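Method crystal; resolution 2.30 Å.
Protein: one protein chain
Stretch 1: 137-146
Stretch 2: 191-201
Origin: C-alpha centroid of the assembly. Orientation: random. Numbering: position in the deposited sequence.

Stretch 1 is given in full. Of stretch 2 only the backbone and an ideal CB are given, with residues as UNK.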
# COMPACT_ATOMS: atom_id res chain seq x y z
N PHE A 137 9.40 9.65 8.39
CA PHE A 137 8.38 9.16 7.47
C PHE A 137 8.03 7.73 7.87
O PHE A 137 6.97 7.20 7.56
CB PHE A 137 8.92 9.21 6.04
CG PHE A 137 8.28 8.24 5.09
CD1 PHE A 137 7.05 8.53 4.52
CD2 PHE A 137 8.92 7.06 4.75
CE1 PHE A 137 6.46 7.64 3.64
CE2 PHE A 137 8.34 6.17 3.87
CZ PHE A 137 7.11 6.46 3.31
N TYR A 138 8.95 7.12 8.60
CA TYR A 138 8.72 5.84 9.23
C TYR A 138 7.58 5.96 10.24
O TYR A 138 6.61 5.18 10.19
CB TYR A 138 9.98 5.42 9.96
CG TYR A 138 10.14 3.94 9.98
CD1 TYR A 138 10.62 3.27 8.87
CD2 TYR A 138 9.79 3.20 11.10
CE1 TYR A 138 10.76 1.90 8.86
CE2 TYR A 138 9.93 1.83 11.11
CZ TYR A 138 10.42 1.18 9.98
OH TYR A 138 10.57 -0.19 9.98
N GLY A 139 7.71 6.92 11.15
CA GLY A 139 6.72 7.18 12.17
C GLY A 139 5.31 7.23 11.62
O GLY A 139 4.42 6.57 12.15
N ASP A 140 5.11 8.01 10.56
CA ASP A 140 3.84 8.05 9.83
C ASP A 140 3.39 6.67 9.33
O ASP A 140 2.19 6.38 9.29
CB ASP A 140 3.95 9.02 8.64
CG ASP A 140 4.25 10.47 9.08
OD1 ASP A 140 4.44 10.72 10.29
OD2 ASP A 140 4.31 11.36 8.20
N ALA A 141 4.34 5.83 8.93
CA ALA A 141 3.99 4.50 8.43
C ALA A 141 3.53 3.60 9.58
O ALA A 141 2.58 2.83 9.44
CB ALA A 141 5.15 3.89 7.67
N LEU A 142 4.20 3.70 10.72
CA LEU A 142 3.73 2.98 11.90
C LEU A 142 2.31 3.39 12.28
O LEU A 142 1.47 2.55 12.62
CB LEU A 142 4.67 3.19 13.08
CG LEU A 142 5.96 2.40 12.85
CD1 LEU A 142 7.00 2.71 13.93
CD2 LEU A 142 5.65 0.92 12.81
N VAL A 143 2.02 4.68 12.18
CA VAL A 143 0.72 5.15 12.64
C VAL A 143 -0.37 4.66 11.69
O VAL A 143 -1.38 4.10 12.11
CB VAL A 143 0.70 6.68 12.84
CG1 VAL A 143 -0.69 7.16 13.19
CG2 VAL A 143 1.69 7.06 13.95
N LEU A 144 -0.12 4.83 10.40
CA LEU A 144 -1.04 4.34 9.40
C LEU A 144 -1.20 2.82 9.53
O LEU A 144 -2.27 2.27 9.32
CB LEU A 144 -0.55 4.74 8.02
CG LEU A 144 -1.59 4.57 6.92
CD1 LEU A 144 -2.76 5.49 7.15
CD2 LEU A 144 -0.97 4.85 5.55
N PHE A 145 -0.13 2.14 9.92
CA PHE A 145 -0.20 0.69 10.09
C PHE A 145 -1.15 0.31 11.22
O PHE A 145 -1.96 -0.61 11.08
CB PHE A 145 1.18 0.05 10.31
CG PHE A 145 1.14 -1.46 10.36
CD1 PHE A 145 1.23 -2.21 9.20
CD2 PHE A 145 0.96 -2.12 11.57
CE1 PHE A 145 1.18 -3.59 9.25
CE2 PHE A 145 0.90 -3.50 11.62
CZ PHE A 145 1.01 -4.24 10.46
N GLU A 146 -1.08 1.03 12.34
CA GLU A 146 -2.00 0.75 13.45
C GLU A 146 -3.45 1.00 13.08
O GLU A 146 -4.32 0.25 13.49
CB GLU A 146 -1.65 1.53 14.71
CG GLU A 146 -2.18 0.90 15.98
CD GLU A 146 -3.47 1.54 16.46
OE1 GLU A 146 -3.93 2.53 15.85
OE2 GLU A 146 -4.03 1.04 17.47
N UNK A 191 13.58 -3.40 16.05
CA UNK A 191 12.75 -4.58 16.28
C UNK A 191 11.32 -4.37 15.79
O UNK A 191 10.36 -4.66 16.51
CB UNK A 191 12.74 -4.94 17.77
N UNK A 192 11.18 -3.83 14.58
CA UNK A 192 9.88 -3.43 14.05
C UNK A 192 8.86 -4.57 14.02
O UNK A 192 7.69 -4.36 14.33
CB UNK A 192 10.06 -2.87 12.64
N UNK A 193 9.30 -5.77 13.69
CA UNK A 193 8.38 -6.89 13.54
C UNK A 193 7.67 -7.20 14.84
O UNK A 193 6.47 -7.50 14.86
CB UNK A 193 9.12 -8.13 13.04
N UNK A 194 8.42 -7.11 15.94
CA UNK A 194 7.89 -7.34 17.27
C UNK A 194 6.88 -6.25 17.61
O UNK A 194 5.83 -6.53 18.20
CB UNK A 194 9.02 -7.38 18.31
N UNK A 195 7.18 -5.02 17.20
CA UNK A 195 6.22 -3.93 17.40
C UNK A 195 4.89 -4.22 16.68
O UNK A 195 3.82 -4.01 17.24
CB UNK A 195 6.81 -2.61 16.90
N UNK A 196 4.98 -4.73 15.45
CA UNK A 196 3.80 -5.01 14.64
C UNK A 196 3.03 -6.17 15.25
O UNK A 196 1.81 -6.12 15.34
CB UNK A 196 4.19 -5.32 13.19
N UNK A 197 3.74 -7.23 15.66
CA UNK A 197 3.07 -8.39 16.26
C UNK A 197 2.37 -7.98 17.55
O UNK A 197 1.29 -8.46 17.86
CB UNK A 197 4.07 -9.51 16.53
N UNK A 198 3.02 -7.09 18.30
CA UNK A 198 2.44 -6.54 19.51
C UNK A 198 1.19 -5.74 19.19
O UNK A 198 0.15 -5.95 19.81
CB UNK A 198 3.46 -5.67 20.24
N UNK A 199 1.32 -4.80 18.26
CA UNK A 199 0.23 -3.90 17.94
C UNK A 199 -0.97 -4.74 17.56
O UNK A 199 -2.08 -4.50 18.01
CB UNK A 199 0.61 -2.93 16.82
N UNK A 200 -0.71 -5.76 16.74
CA UNK A 200 -1.77 -6.58 16.18
C UNK A 200 -2.43 -7.38 17.30
O UNK A 200 -3.64 -7.52 17.33
CB UNK A 200 -1.23 -7.51 15.09
N UNK A 201 -1.62 -7.90 18.21
CA UNK A 201 -2.15 -8.64 19.35
C UNK A 201 -3.04 -7.81 20.25
O UNK A 201 -4.12 -8.25 20.67
CB UNK A 201 -1.00 -9.21 20.18

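The two helices run in the same general direction, their axes 28° apart and 11.1 Å apart at closest approach. Stretch 1 offers a largely apolar surface: the ring of Y138, the branched end of L142, the ring of F145 and the aliphatic part of E146.

Position 191 precedes the helix, with positive phi and psi (49°/47°) and nothing of stretch 1 near its ideal CB. Glycine or asparagine tolerates such angles well, and many polar residues could extend here. The deposited residue is K191, at the N-cap position.

At position 192 the CA-to-CB bond points toward stretch 1, and the ideal CB lies 3.8 Å from Y138 OH. The ring edge of Y138 favours a medium-sized aliphatic group, valine, isoleucine, leucine or methionine; a polar group might instead address the hydroxyl. The residue is I192, with chi1 and chi2 both m. Its CG1 lies 3.1 Å from Y138 OH, while its CD1 packs at the ring edge, 3.5 Å from Y138 CE2. The hydroxyl finds its hydrogen bond elsewhere in the structure.

Positions 193 and 194 meet nothing from stretch 1, which places no constraint on either, and many residues would serve. They are C193 and D194, the latter pairing its carboxylate with the side chain at position 197.

Position 195 points toward stretch 1, yet its ideal CB has no neighbour there within 5.5 Å. A long or bulky apolar side chain, such as leucine, methionine or an aromatic, could cross the gap to L142; a long polar one would also be possible. F195, with chi1 t, does cross it: its CD2 lies 3.8 Å from L142 CD2, which meets the ring at its edge.

The bond at position 196 points sideways, but the ideal CB is only 4.1 Å from F145 CE2. Leucine, methionine or isoleucine could lay a methyl on that ring. L196 (m, t) places CD2 over one face of F145, 4.0 Å from the ring centroid and 25° off its normal, a CH-pi contact. The same L196 CD2 reaches L142 CD2 at 4.1 Å.

Position 197 points away and position 198 is out of reach; polar residues suit both. K197 NZ forms a salt bridge with D194 OD1 at 3.3 Å, and S198 OG donates a weak hydrogen bond to D194 O.

Position 199 points toward stretch 1 where the backbones come close, beside E146. With E146 CG 4.8 Å from the ideal CB, alanine, serine, threonine or valine would fit. T199 sets CG2 3.4 Å from E146 CG, while its OG1 donates to F195 O at 2.8 Å.

At position 200 the bond is sideways, and a longer aliphatic chain could reach F145. I200 (m, t) brings CD1 to the ring edge, 4.1 Å from F145 CZ.

Position 201 has nothing of stretch 1 near its ideal CB and there is room for one, so many residues would suit; the residue is G201.

Stretch 2 191-201: KICDFLKSTIG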
# COMPACT_ATOMS: atom_id res chain seq x y z
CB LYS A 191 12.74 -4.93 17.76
CG LYS A 191 14.13 -5.00 18.40
CD LYS A 191 14.78 -6.36 18.18
CE LYS A 191 15.94 -6.54 19.16
NZ LYS A 191 16.64 -7.85 18.99
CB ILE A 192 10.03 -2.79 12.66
CG1 ILE A 192 10.86 -1.52 12.77
CG2 ILE A 192 8.68 -2.41 12.10
CD1 ILE A 192 10.21 -0.51 13.70
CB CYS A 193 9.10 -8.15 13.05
SG CYS A 193 7.94 -9.45 12.57
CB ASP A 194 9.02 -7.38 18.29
CG ASP A 194 9.91 -8.59 18.11
OD1 ASP A 194 9.37 -9.69 17.83
OD2 ASP A 194 11.14 -8.45 18.25
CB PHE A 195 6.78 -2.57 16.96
CG PHE A 195 5.85 -1.41 17.23
CD1 PHE A 195 5.55 -1.04 18.53
CD2 PHE A 195 5.27 -0.71 16.19
CE1 PHE A 195 4.68 0.01 18.78
CE2 PHE A 195 4.40 0.34 16.42
CZ PHE A 195 4.10 0.70 17.74
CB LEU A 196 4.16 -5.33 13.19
CG LEU A 196 5.07 -4.34 12.46
CD1 LEU A 196 5.24 -4.76 11.02
CD2 LEU A 196 4.50 -2.96 12.53
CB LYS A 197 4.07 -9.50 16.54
CG LYS A 197 4.51 -10.30 15.32
CD LYS A 197 5.46 -11.44 15.74
CE LYS A 197 6.94 -11.07 15.58
NZ LYS A 197 7.86 -12.08 16.22
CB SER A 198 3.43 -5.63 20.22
OG SER A 198 4.29 -6.38 21.06
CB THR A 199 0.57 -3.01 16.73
OG1 THR A 199 1.70 -2.18 17.02
CG2 THR A 199 -0.63 -2.15 16.33
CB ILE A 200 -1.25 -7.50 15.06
CG1 ILE A 200 -0.95 -6.69 13.79
CG2 ILE A 200 -2.25 -8.58 14.74
CD1 ILE A 200 0.06 -7.37 12.87
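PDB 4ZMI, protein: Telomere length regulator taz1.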